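Local coordinates for protein 2-oxoadipate dioxygenase/decarboxylase, chloroplastic/amyloplastic (Oryza sativa, PDB 6W1K) that catalyses the iron(II)-dependent, oxygen-consuming decarboxylation and hydroxylation of 2-oxoadipate to D-2-hydroxyglutarate in plant lysine catabolism, at residues G17-S20 against F21-V25; E77-D81 against F82-P86; L46-Y50 against D51-I55; E284-E287 against H288-R291. All coordinates share one frame; numbering follows the deposited sequence.

Contact 1. Residues G17-S20 against F21-V25; sequences GADS and FFRTV
Asp19 and Arg23, one helical turn apart, lie side by side and point the same way, and their carboxylate and guanidinium planes are only 24° apart. OD1 of Asp19 receives NE of Arg23 at 2.8 Å on its syn side, in a salt bridge whose hydrogen bond is fairly straight. The reach is set at both ends: CG of Asp19 stands anti to its backbone nitrogen (chi1 -171°), while the Arg23 chain runs extended from CG to NE. A water closes the outer part of the pair, donating to Asp19 OD2 at 2.9 Å and accepting from Arg23 NH2. This is the i to i+4 salt bridge of an alpha-helix, here within helix 16-36, and the main chain below it carries the matching bonds, such as Phe22 N to Ala18 O at 2.8 Å. The buried side belongs to Phe22, packed on Leu119 and Tyr84, and to Arg23, whose NH1 also binds Val115 O and Gly117 O; the guanidinium is thus tied to its own helix at NE and to a neighbouring loop at its far end. The opposite character appears at Ser20, Phe21 and Thr24, which are exposed. There Thr24 OG1 turns back to Phe21 O at 2.8 Å, in the carbonyl plane and on a lone pair, sharing that oxygen with Val25 N.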
loop_
_atom_site.group_PDB
_atom_site.type_symbol
_atom_site.label_atom_id
_atom_site.label_comp_id
_atom_site.label_asym_id
_atom_site.label_seq_id
_atom_site.Cartn_x
_atom_site.Cartn_y
_atom_site.Cartn_z
ATOM N N GLY A 17 25.427 -1.135 4.850
ATOM C CA GLY A 17 24.852 -2.437 5.174
ATOM C C GLY A 17 23.357 -2.374 5.440
ATOM O O GLY A 17 22.587 -3.233 4.980
ATOM N N ALA A 18 22.931 -1.399 6.243
ATOM C CA ALA A 18 21.517 -1.251 6.557
ATOM C C ALA A 18 20.679 -1.016 5.309
ATOM O O ALA A 18 19.569 -1.531 5.193
ATOM C CB ALA A 18 21.350 -0.094 7.535
ATOM N N ASP A 19 21.166 -0.196 4.396
ATOM C CA ASP A 19 20.436 0.077 3.163
ATOM C C ASP A 19 20.260 -1.196 2.349
ATOM O O ASP A 19 19.140 -1.529 1.928
ATOM C CB ASP A 19 21.190 1.143 2.359
ATOM C CG ASP A 19 20.391 1.658 1.168
ATOM O OD1 ASP A 19 20.055 0.853 0.262
ATOM O OD2 ASP A 19 20.123 2.884 1.133
ATOM N N SER A 20 21.346 -1.948 2.179
ATOM C CA SER A 20 21.300 -3.239 1.481
ATOM C C SER A 20 20.364 -4.213 2.175
ATOM O O SER A 20 19.552 -4.906 1.531
ATOM C CB SER A 20 22.716 -3.850 1.397
ATOM O OG SER A 20 23.549 -3.014 0.649
ATOM N N PHE A 21 20.499 -4.322 3.493
ATOM C CA PHE A 21 19.658 -5.261 4.229
ATOM C C PHE A 21 18.186 -4.866 4.135
ATOM O O PHE A 21 17.317 -5.717 3.877
ATOM C CB PHE A 21 20.142 -5.348 5.680
ATOM C CG PHE A 21 19.294 -6.232 6.525
ATOM C CD1 PHE A 21 19.229 -7.577 6.257
ATOM C CD2 PHE A 21 18.516 -5.712 7.538
ATOM C CE1 PHE A 21 18.399 -8.402 7.004
ATOM C CE2 PHE A 21 17.686 -6.528 8.296
ATOM C CZ PHE A 21 17.615 -7.866 8.013
ATOM N N PHE A 22 17.883 -3.570 4.282
ATOM C CA PHE A 22 16.498 -3.124 4.164
ATOM C C PHE A 22 15.904 -3.512 2.822
ATOM O O PHE A 22 14.758 -3.980 2.756
ATOM C CB PHE A 22 16.394 -1.614 4.344
ATOM C CG PHE A 22 14.989 -1.078 4.135
ATOM C CD1 PHE A 22 14.048 -1.195 5.129
ATOM C CD2 PHE A 22 14.619 -0.480 2.942
ATOM C CE1 PHE A 22 12.757 -0.703 4.955
ATOM C CE2 PHE A 22 13.329 -0.003 2.757
ATOM C CZ PHE A 22 12.409 -0.112 3.764
ATOM N N ARG A 23 16.679 -3.383 1.750
ATOM C CA ARG A 23 16.155 -3.744 0.437
ATOM C C ARG A 23 15.912 -5.245 0.291
ATOM O O ARG A 23 14.973 -5.639 -0.414
ATOM C CB ARG A 23 17.092 -3.247 -0.654
ATOM C CG ARG A 23 17.096 -1.717 -0.735
ATOM C CD ARG A 23 18.095 -1.215 -1.729
ATOM N NE ARG A 23 18.206 0.249 -1.754
ATOM C CZ ARG A 23 17.468 1.060 -2.528
ATOM N NH1 ARG A 23 16.513 0.555 -3.318
ATOM N NH2 ARG A 23 17.666 2.382 -2.502
ATOM N N THR A 24 16.715 -6.106 0.924
ATOM C CA THR A 24 16.379 -7.540 0.859
ATOM C C THR A 24 15.071 -7.821 1.590
ATOM O O THR A 24 14.355 -8.763 1.228
ATOM C CB THR A 24 17.471 -8.448 1.448
ATOM O OG1 THR A 24 17.520 -8.310 2.879
ATOM C CG2 THR A 24 18.814 -8.167 0.812
ATOM N N VAL A 25 14.742 -7.040 2.634
ATOM C CA VAL A 25 13.503 -7.275 3.360
ATOM C C VAL A 25 12.301 -6.891 2.497
ATOM O O VAL A 25 11.311 -7.640 2.404
ATOM C CB VAL A 25 13.500 -6.509 4.703
ATOM C CG1 VAL A 25 12.131 -6.665 5.409
ATOM C CG2 VAL A 25 14.587 -7.006 5.673
HETATM O O HOH W 1 20.386 3.346 -1.699
#

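Contact 2. Residues E77-D81 against F82-P86; sequences EFFTD and FGYVP
The Phe79 ring turns its edge toward the face of Tyr84, an edge-to-face pair with centroids 5.5 Å apart and planes at 72°; Phe79 CD1 stands above the tyrosine ring, toward its rim. One face of Phe79 is covered by Phe78 CD2, over the ring centre. Phe78 in turn meets Phe82 obliquely, CE1 to CE2 at 3.4 Å, while Asp81 O lies over a face of Phe82 and Phe78 O at its edge. CG of Phe78 is anti to the backbone nitrogen (chi1 169°), which swings the ring toward Phe82. Shortening Phe78 to an alanine would probably open a gap between Phe79 and Phe82 and deprive Val25 of helix 16-36 of one of its packing partners. Helix 72-81 itself ends in a Schellman motif: Tyr84 N bonds Phe79 O at 3.0 Å and Gly83 N bonds Thr80 O at 3.2 Å, with Gly83, at positive phi, as C-prime. A water donates to both Thr80 O and Tyr84 O, joining the last turn to the residue just before strand 85-92. Tyr84 OH is held by Pro120 O. The turn thus pairs the Phe79 and Thr80 carbonyls with the Tyr84 and Gly83 N-H groups, while the aromatic rings supply apolar packing.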
loop_
_atom_site.group_PDB
_atom_site.type_symbol
_atom_site.label_atom_id
_atom_site.label_comp_id
_atom_site.label_asym_id
_atom_site.label_seq_id
_atom_site.Cartn_x
_atom_site.Cartn_y
_atom_site.Cartn_z
ATOM N N GLU A 77 7.816 0.727 13.496
ATOM C CA GLU A 77 9.122 0.673 14.154
ATOM C C GLU A 77 10.200 0.057 13.255
ATOM O O GLU A 77 11.374 0.453 13.314
ATOM C CB GLU A 77 8.984 -0.132 15.443
ATOM C CG GLU A 77 10.089 0.049 16.443
ATOM C CD GLU A 77 10.089 -1.042 17.523
ATOM O OE1 GLU A 77 11.181 -1.283 18.089
ATOM O OE2 GLU A 77 9.020 -1.664 17.791
ATOM N N PHE A 78 9.840 -0.954 12.469
ATOM C CA PHE A 78 10.785 -1.476 11.495
ATOM C C PHE A 78 11.255 -0.377 10.553
ATOM O O PHE A 78 12.466 -0.181 10.363
ATOM C CB PHE A 78 10.149 -2.614 10.684
ATOM C CG PHE A 78 10.980 -3.022 9.479
ATOM C CD1 PHE A 78 12.202 -3.640 9.646
ATOM C CD2 PHE A 78 10.532 -2.745 8.199
ATOM C CE1 PHE A 78 12.987 -4.022 8.543
ATOM C CE2 PHE A 78 11.297 -3.114 7.090
ATOM C CZ PHE A 78 12.539 -3.732 7.260
ATOM N N PHE A 79 10.306 0.341 9.939
ATOM C CA PHE A 79 10.672 1.333 8.925
ATOM C C PHE A 79 11.443 2.491 9.538
ATOM O O PHE A 79 12.420 2.969 8.934
ATOM C CB PHE A 79 9.437 1.823 8.144
ATOM C CG PHE A 79 8.831 0.745 7.307
ATOM C CD1 PHE A 79 9.459 0.330 6.135
ATOM C CD2 PHE A 79 7.674 0.093 7.710
ATOM C CE1 PHE A 79 8.971 -0.669 5.391
ATOM C CE2 PHE A 79 7.195 -0.939 6.965
ATOM C CZ PHE A 79 7.839 -1.318 5.799
ATOM N N THR A 80 11.061 2.946 10.745
ATOM C CA THR A 80 11.836 4.016 11.377
ATOM C C THR A 80 13.209 3.534 11.855
ATOM O O THR A 80 14.143 4.340 11.912
ATOM C CB THR A 80 11.072 4.674 12.540
ATOM O OG1 THR A 80 10.713 3.702 13.526
ATOM C CG2 THR A 80 9.797 5.350 11.996
ATOM N N ASP A 81 13.374 2.240 12.174
ATOM C CA ASP A 81 14.714 1.689 12.392
ATOM C C ASP A 81 15.595 1.813 11.131
ATOM O O ASP A 81 16.812 1.929 11.227
ATOM C CB ASP A 81 14.626 0.214 12.791
ATOM C CG ASP A 81 14.184 -0.018 14.246
ATOM O OD1 ASP A 81 14.136 0.924 15.062
ATOM O OD2 ASP A 81 13.873 -1.199 14.543
ATOM N N PHE A 82 14.992 1.795 9.954
ATOM C CA PHE A 82 15.697 1.971 8.688
ATOM C C PHE A 82 15.442 3.348 8.075
ATOM O O PHE A 82 15.381 3.508 6.857
ATOM C CB PHE A 82 15.341 0.807 7.761
ATOM C CG PHE A 82 15.974 -0.482 8.231
ATOM C CD1 PHE A 82 17.337 -0.729 8.002
ATOM C CD2 PHE A 82 15.249 -1.399 8.985
ATOM C CE1 PHE A 82 17.975 -1.871 8.503
ATOM C CE2 PHE A 82 15.869 -2.551 9.474
ATOM C CZ PHE A 82 17.226 -2.791 9.233
ATOM N N GLY A 83 15.412 4.381 8.926
ATOM C CA GLY A 83 15.567 5.753 8.492
ATOM C C GLY A 83 14.321 6.407 7.921
ATOM O O GLY A 83 14.390 7.564 7.477
ATOM N N TYR A 84 13.182 5.733 7.947
ATOM C CA TYR A 84 11.944 6.375 7.531
ATOM C C TYR A 84 11.462 7.367 8.593
ATOM O O TYR A 84 11.751 7.251 9.784
ATOM C CB TYR A 84 10.851 5.357 7.254
ATOM C CG TYR A 84 10.946 4.702 5.905
ATOM C CD1 TYR A 84 11.957 3.796 5.638
ATOM C CD2 TYR A 84 10.049 5.028 4.885
ATOM C CE1 TYR A 84 12.055 3.199 4.397
ATOM C CE2 TYR A 84 10.141 4.447 3.646
ATOM C CZ TYR A 84 11.140 3.513 3.414
ATOM O OH TYR A 84 11.256 2.928 2.173
ATOM N N VAL A 85 10.727 8.365 8.113
ATOM C CA VAL A 85 10.315 9.522 8.900
ATOM C C VAL A 85 8.794 9.561 8.864
ATOM O O VAL A 85 8.211 9.625 7.781
ATOM C CB VAL A 85 10.896 10.825 8.321
ATOM C CG1 VAL A 85 10.466 12.088 9.085
ATOM C CG2 VAL A 85 12.441 10.760 8.305
ATOM N N PRO A 86 8.120 9.581 10.014
ATOM C CA PRO A 86 6.655 9.706 9.993
ATOM C C PRO A 86 6.206 11.075 9.497
ATOM O O PRO A 86 6.790 12.120 9.807
ATOM C CB PRO A 86 6.253 9.463 11.460
ATOM C CG PRO A 86 7.437 9.823 12.250
ATOM C CD PRO A 86 8.642 9.454 11.385
HETATM O O HOH W 2 14.003 6.931 11.138
#

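Contact 3. Residues L46-Y50 against D51-I55; sequences LVRSY and DGDHI. With SO4 (sulfate ion), chain G.
Arg48 bends at chi2 (74°) and brings one face of its guanidinium over the Asp53 carboxylate, the two flat groups stacked with planes 14° apart and Asp53 CG over the guanidinium centre. The ion pair is long, NH1 of Arg48 to OD1 of Asp53 at 3.7 Å, and rests on charge alone, since that oxygen lies well out of the guanidinium plane. The directed N-H bond goes instead to a sulfate, probably from the crystallisation liquor: Arg48 NE meets its O3 at 2.7 Å in the guanidinium plane, and NH2 makes a weak bond to O1. On the apolar side, Ile55 points back at the helix, its CG1 3.9 Å from Val47 CG1, with Ile55 CD1 lying near Arg48 N.

Two of these partners have a second shell. Asp53 OD1 is bonded to Thr113 OG1, which probably helps keep the carboxylate against the guanidinium face, and Val47 packs on Phe213 and Phe216 of helix 210-219. Separately, Asp51 is the buried carboxylate of the helix end: OD1 accepts His54 ND1 at 3.0 Å on its anti side and takes the N-H of Ile204, and OD2 that of Ser205, which would probably stabilise its charged form.

Gly52 N bonds Arg48 O at 2.9 Å. Gly52 leaves the helix at positive phi and Asp53 centres an inverse gamma turn: a glycine-terminated helix end, leading from helix 38-51 toward strand 57-65, which carries the metal ligand His59.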
loop_
_atom_site.group_PDB
_atom_site.type_symbol
_atom_site.label_atom_id
_atom_site.label_comp_id
_atom_site.label_asym_id
_atom_site.label_seq_id
_atom_site.Cartn_x
_atom_site.Cartn_y
_atom_site.Cartn_z
ATOM N N LEU A 46 3.971 -6.647 -17.945
ATOM C CA LEU A 46 3.528 -5.961 -19.158
ATOM C C LEU A 46 4.138 -4.566 -19.265
ATOM O O LEU A 46 4.485 -4.103 -20.362
ATOM C CB LEU A 46 2.002 -5.866 -19.181
ATOM C CG LEU A 46 1.226 -7.153 -19.482
ATOM C CD1 LEU A 46 -0.277 -6.938 -19.210
ATOM C CD2 LEU A 46 1.450 -7.632 -20.912
ATOM N N VAL A 47 4.228 -3.863 -18.143
ATOM C CA VAL A 47 4.804 -2.527 -18.156
ATOM C C VAL A 47 6.289 -2.591 -18.484
ATOM O O VAL A 47 6.814 -1.760 -19.234
ATOM C CB VAL A 47 4.545 -1.844 -16.800
ATOM C CG1 VAL A 47 5.339 -0.543 -16.722
ATOM C CG2 VAL A 47 3.039 -1.614 -16.599
ATOM N N ARG A 48 6.998 -3.558 -17.904
ATOM C CA ARG A 48 8.423 -3.685 -18.188
ATOM C C ARG A 48 8.654 -3.935 -19.671
ATOM O O ARG A 48 9.541 -3.326 -20.275
ATOM C CB ARG A 48 9.029 -4.808 -17.347
ATOM C CG ARG A 48 10.439 -5.222 -17.775
ATOM C CD ARG A 48 11.484 -4.189 -17.373
ATOM N NE ARG A 48 12.852 -4.624 -17.674
ATOM C CZ ARG A 48 13.602 -5.355 -16.856
ATOM N NH1 ARG A 48 13.122 -5.734 -15.676
ATOM N NH2 ARG A 48 14.835 -5.706 -17.211
ATOM N N SER A 49 7.846 -4.813 -20.280
ATOM C CA SER A 49 8.023 -5.133 -21.693
ATOM C C SER A 49 7.697 -3.937 -22.575
ATOM O O SER A 49 8.360 -3.703 -23.591
ATOM C CB SER A 49 7.131 -6.314 -22.082
ATOM O OG SER A 49 7.514 -7.500 -21.413
ATOM N N TYR A 50 6.670 -3.178 -22.206
ATOM C CA TYR A 50 6.240 -2.039 -23.006
ATOM C C TYR A 50 7.164 -0.832 -22.843
ATOM O O TYR A 50 7.504 -0.165 -23.820
ATOM C CB TYR A 50 4.816 -1.666 -22.602
ATOM C CG TYR A 50 4.204 -0.581 -23.440
ATOM C CD1 TYR A 50 3.490 -0.892 -24.596
ATOM C CD2 TYR A 50 4.327 0.750 -23.076
ATOM C CE1 TYR A 50 2.917 0.102 -25.378
ATOM C CE2 TYR A 50 3.759 1.755 -23.851
ATOM C CZ TYR A 50 3.050 1.422 -24.997
ATOM O OH TYR A 50 2.492 2.412 -25.770
ATOM N N ASP A 51 7.566 -0.529 -21.616
ATOM C CA ASP A 51 8.238 0.725 -21.327
ATOM C C ASP A 51 9.739 0.588 -21.147
ATOM O O ASP A 51 10.456 1.585 -21.287
ATOM C CB ASP A 51 7.657 1.340 -20.050
ATOM C CG ASP A 51 8.121 2.760 -19.823
ATOM O OD1 ASP A 51 9.142 2.954 -19.133
ATOM O OD2 ASP A 51 7.449 3.677 -20.335
ATOM N N GLY A 52 10.228 -0.596 -20.817
ATOM C CA GLY A 52 11.624 -0.761 -20.461
ATOM C C GLY A 52 11.797 -0.868 -18.961
ATOM O O GLY A 52 10.834 -0.893 -18.193
ATOM N N ASP A 53 13.058 -0.919 -18.532
ATOM C CA ASP A 53 13.395 -1.156 -17.119
ATOM C C ASP A 53 13.320 0.156 -16.344
ATOM O O ASP A 53 14.323 0.765 -15.958
ATOM C CB ASP A 53 14.781 -1.784 -17.013
ATOM C CG ASP A 53 15.109 -2.240 -15.606
ATOM O OD1 ASP A 53 14.175 -2.273 -14.776
ATOM O OD2 ASP A 53 16.294 -2.560 -15.339
ATOM N N HIS A 54 12.101 0.589 -16.078
ATOM C CA HIS A 54 11.952 1.904 -15.475
ATOM C C HIS A 54 10.897 1.933 -14.385
ATOM O O HIS A 54 10.423 3.016 -14.035
ATOM C CB HIS A 54 11.577 2.940 -16.528
ATOM C CG HIS A 54 12.512 2.965 -17.688
ATOM N ND1 HIS A 54 12.153 2.533 -18.944
ATOM C CD2 HIS A 54 13.808 3.337 -17.768
ATOM C CE1 HIS A 54 13.186 2.662 -19.758
ATOM N NE2 HIS A 54 14.196 3.163 -19.073
ATOM N N ILE A 55 10.494 0.783 -13.868
ATOM C CA ILE A 55 9.438 0.710 -12.876
ATOM C C ILE A 55 9.984 1.127 -11.511
ATOM O O ILE A 55 10.926 0.528 -10.983
ATOM C CB ILE A 55 8.843 -0.703 -12.828
ATOM C CG1 ILE A 55 8.181 -1.043 -14.170
ATOM C CG2 ILE A 55 7.862 -0.829 -11.723
ATOM C CD1 ILE A 55 7.746 -2.487 -14.245
HETATM S S SO4 G . 14.931 -4.275 -20.940
HETATM O O1 SO4 G . 15.950 -3.875 -19.972
HETATM O O2 SO4 G . 14.864 -3.282 -22.010
HETATM O O3 SO4 G . 13.629 -4.370 -20.283
HETATM O O4 SO4 G . 15.292 -5.576 -21.502
#

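Contact 4. Residues E284-E287 against H288-R291; sequences EVNE and HHRR
A short 3-10 turn in the loop between strand 258-271 and helix 296-302 is closed by His289, which folds back on the chain before it. Its ND1 accepts the N-H of Asn286 at 3.0 Å, almost straight at 169° and in the ring plane, and its own N-H returns to Asn286 O at 2.9 Å. CG of His289 is anti to the carbonyl carbon (chi1 -65°), which lays the ring alongside Asn286. Replacing His289 with a leucine would probably leave the Asn286 N-H without its acceptor and remove the edge-to-face partner of Phe277. The second 3-10 type bond, Arg290 N to Glu287 O at 3.2 Å, continues the turn, and a water donates to both Glu287 O and Arg290 O. Arg290 runs extended across Val285, whose CG1 lies over one guanidinium face, 3.6 Å from NE, while NH1 is taken by Arg271 O. Glu287 OE1 and Arg290 NE stand 4.6 Å apart, too far for a salt bridge; a water donates to OE1 at 2.7 Å and accepts weakly from NE. The Glu287 carboxylate has firmer partners in Arg121, by a salt bridge from OE2, and His201, which bonds OE1.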
loop_
_atom_site.group_PDB
_atom_site.type_symbol
_atom_site.label_atom_id
_atom_site.label_comp_id
_atom_site.label_asym_id
_atom_site.label_seq_id
_atom_site.Cartn_x
_atom_site.Cartn_y
_atom_site.Cartn_z
ATOM N N GLU A 284 13.796 18.957 -16.277
ATOM C CA GLU A 284 14.384 19.351 -15.000
ATOM C C GLU A 284 13.587 18.879 -13.785
ATOM O O GLU A 284 14.018 19.119 -12.656
ATOM C CB GLU A 284 14.513 20.877 -14.920
ATOM C CG GLU A 284 15.478 21.505 -15.904
ATOM C CD GLU A 284 16.866 20.888 -15.870
ATOM O OE1 GLU A 284 17.423 20.642 -16.958
ATOM O OE2 GLU A 284 17.403 20.648 -14.762
ATOM N N VAL A 285 12.442 18.229 -13.974
ATOM C CA VAL A 285 11.587 17.883 -12.845
ATOM C C VAL A 285 12.119 16.618 -12.186
ATOM O O VAL A 285 12.346 15.604 -12.854
ATOM C CB VAL A 285 10.129 17.710 -13.297
ATOM C CG1 VAL A 285 9.236 17.464 -12.109
ATOM C CG2 VAL A 285 9.650 18.941 -14.049
ATOM N N ASN A 286 12.342 16.687 -10.875
ATOM C CA ASN A 286 12.701 15.546 -10.044
ATOM C C ASN A 286 11.591 15.299 -9.031
ATOM O O ASN A 286 10.636 16.073 -8.931
ATOM C CB ASN A 286 14.030 15.785 -9.331
ATOM C CG ASN A 286 15.151 16.084 -10.299
ATOM O OD1 ASN A 286 15.400 17.238 -10.679
ATOM N ND2 ASN A 286 15.836 15.028 -10.720
ATOM N N GLU A 287 11.728 14.214 -8.265
ATOM C CA GLU A 287 10.615 13.787 -7.413
ATOM C C GLU A 287 10.285 14.848 -6.372
ATOM O O GLU A 287 9.119 15.020 -6.006
ATOM C CB GLU A 287 10.944 12.444 -6.745
ATOM C CG GLU A 287 9.762 11.767 -5.995
ATOM C CD GLU A 287 8.726 11.110 -6.915
ATOM O OE1 GLU A 287 8.921 11.111 -8.156
ATOM O OE2 GLU A 287 7.717 10.581 -6.383
ATOM N N HIS A 288 11.287 15.601 -5.916
ATOM C CA HIS A 288 11.021 16.587 -4.876
ATOM C C HIS A 288 10.291 17.815 -5.413
ATOM O O HIS A 288 9.760 18.599 -4.621
ATOM C CB HIS A 288 12.329 16.968 -4.167
ATOM C CG HIS A 288 13.206 17.904 -4.934
ATOM N ND1 HIS A 288 14.174 17.467 -5.813
ATOM C CD2 HIS A 288 13.293 19.257 -4.920
ATOM C CE1 HIS A 288 14.799 18.510 -6.332
ATOM N NE2 HIS A 288 14.283 19.609 -5.808
ATOM N N HIS A 289 10.191 17.965 -6.728
ATOM C CA HIS A 289 9.432 19.048 -7.340
ATOM C C HIS A 289 7.962 18.718 -7.518
ATOM O O HIS A 289 7.220 19.541 -8.069
ATOM C CB HIS A 289 9.995 19.374 -8.712
ATOM C CG HIS A 289 11.380 19.918 -8.687
ATOM N ND1 HIS A 289 12.424 19.319 -9.357
ATOM C CD2 HIS A 289 11.892 21.024 -8.096
ATOM C CE1 HIS A 289 13.521 20.036 -9.185
ATOM N NE2 HIS A 289 13.226 21.072 -8.420
ATOM N N ARG A 290 7.553 17.517 -7.129
ATOM C CA ARG A 290 6.230 16.984 -7.392
ATOM C C ARG A 290 5.441 16.885 -6.092
ATOM O O ARG A 290 6.005 16.803 -4.994
ATOM C CB ARG A 290 6.340 15.613 -8.075
ATOM C CG ARG A 290 7.159 15.626 -9.363
ATOM C CD ARG A 290 7.185 14.232 -10.006
ATOM N NE ARG A 290 7.792 14.233 -11.335
ATOM C CZ ARG A 290 7.131 14.489 -12.459
ATOM N NH1 ARG A 290 5.833 14.758 -12.425
ATOM N NH2 ARG A 290 7.762 14.466 -13.620
ATOM N N ARG A 291 4.121 16.902 -6.232
ATOM C CA ARG A 291 3.234 16.784 -5.086
ATOM C C ARG A 291 3.565 15.526 -4.297
ATOM O O ARG A 291 3.577 14.417 -4.842
ATOM C CB ARG A 291 1.781 16.771 -5.562
ATOM C CG ARG A 291 0.797 16.154 -4.561
ATOM C CD ARG A 291 0.440 17.148 -3.462
ATOM N NE ARG A 291 -0.985 17.113 -3.112
ATOM C CZ ARG A 291 -1.537 16.257 -2.256
ATOM N NH1 ARG A 291 -0.796 15.327 -1.636
ATOM N NH2 ARG A 291 -2.841 16.326 -2.016
HETATM O O HOH W 3 7.094 13.941 -4.435
HETATM O O HOH W 4 10.183 12.008 -10.372
#

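In the fold
Contacts 1 and 2 form one packed unit, their centres 13 Å apart: Phe22 CZ meets Tyr84 CE1 at 3.4 Å and Val25 CG1 meets Phe78 CZ at 3.5 Å, so helix 16-36 lies against the aromatic residues at and just after the end of helix 72-81. Contacts 3 and 4 touch neither each other nor that pair; the nearest atoms of contacts 3 and 4 are about 10 Å apart, those of contacts 1 and 3 about 9 Å. None of the four contains a metal ligand. The side chains of Tyr84 and Glu287 come within about 8 and 9 Å of that of His59, whereas that of Ile55 is about 12 Å from that of Glu267. Bound 2-oxoadipate is about 13 Å and about 12 Å from the side chains of Phe79 and Glu287.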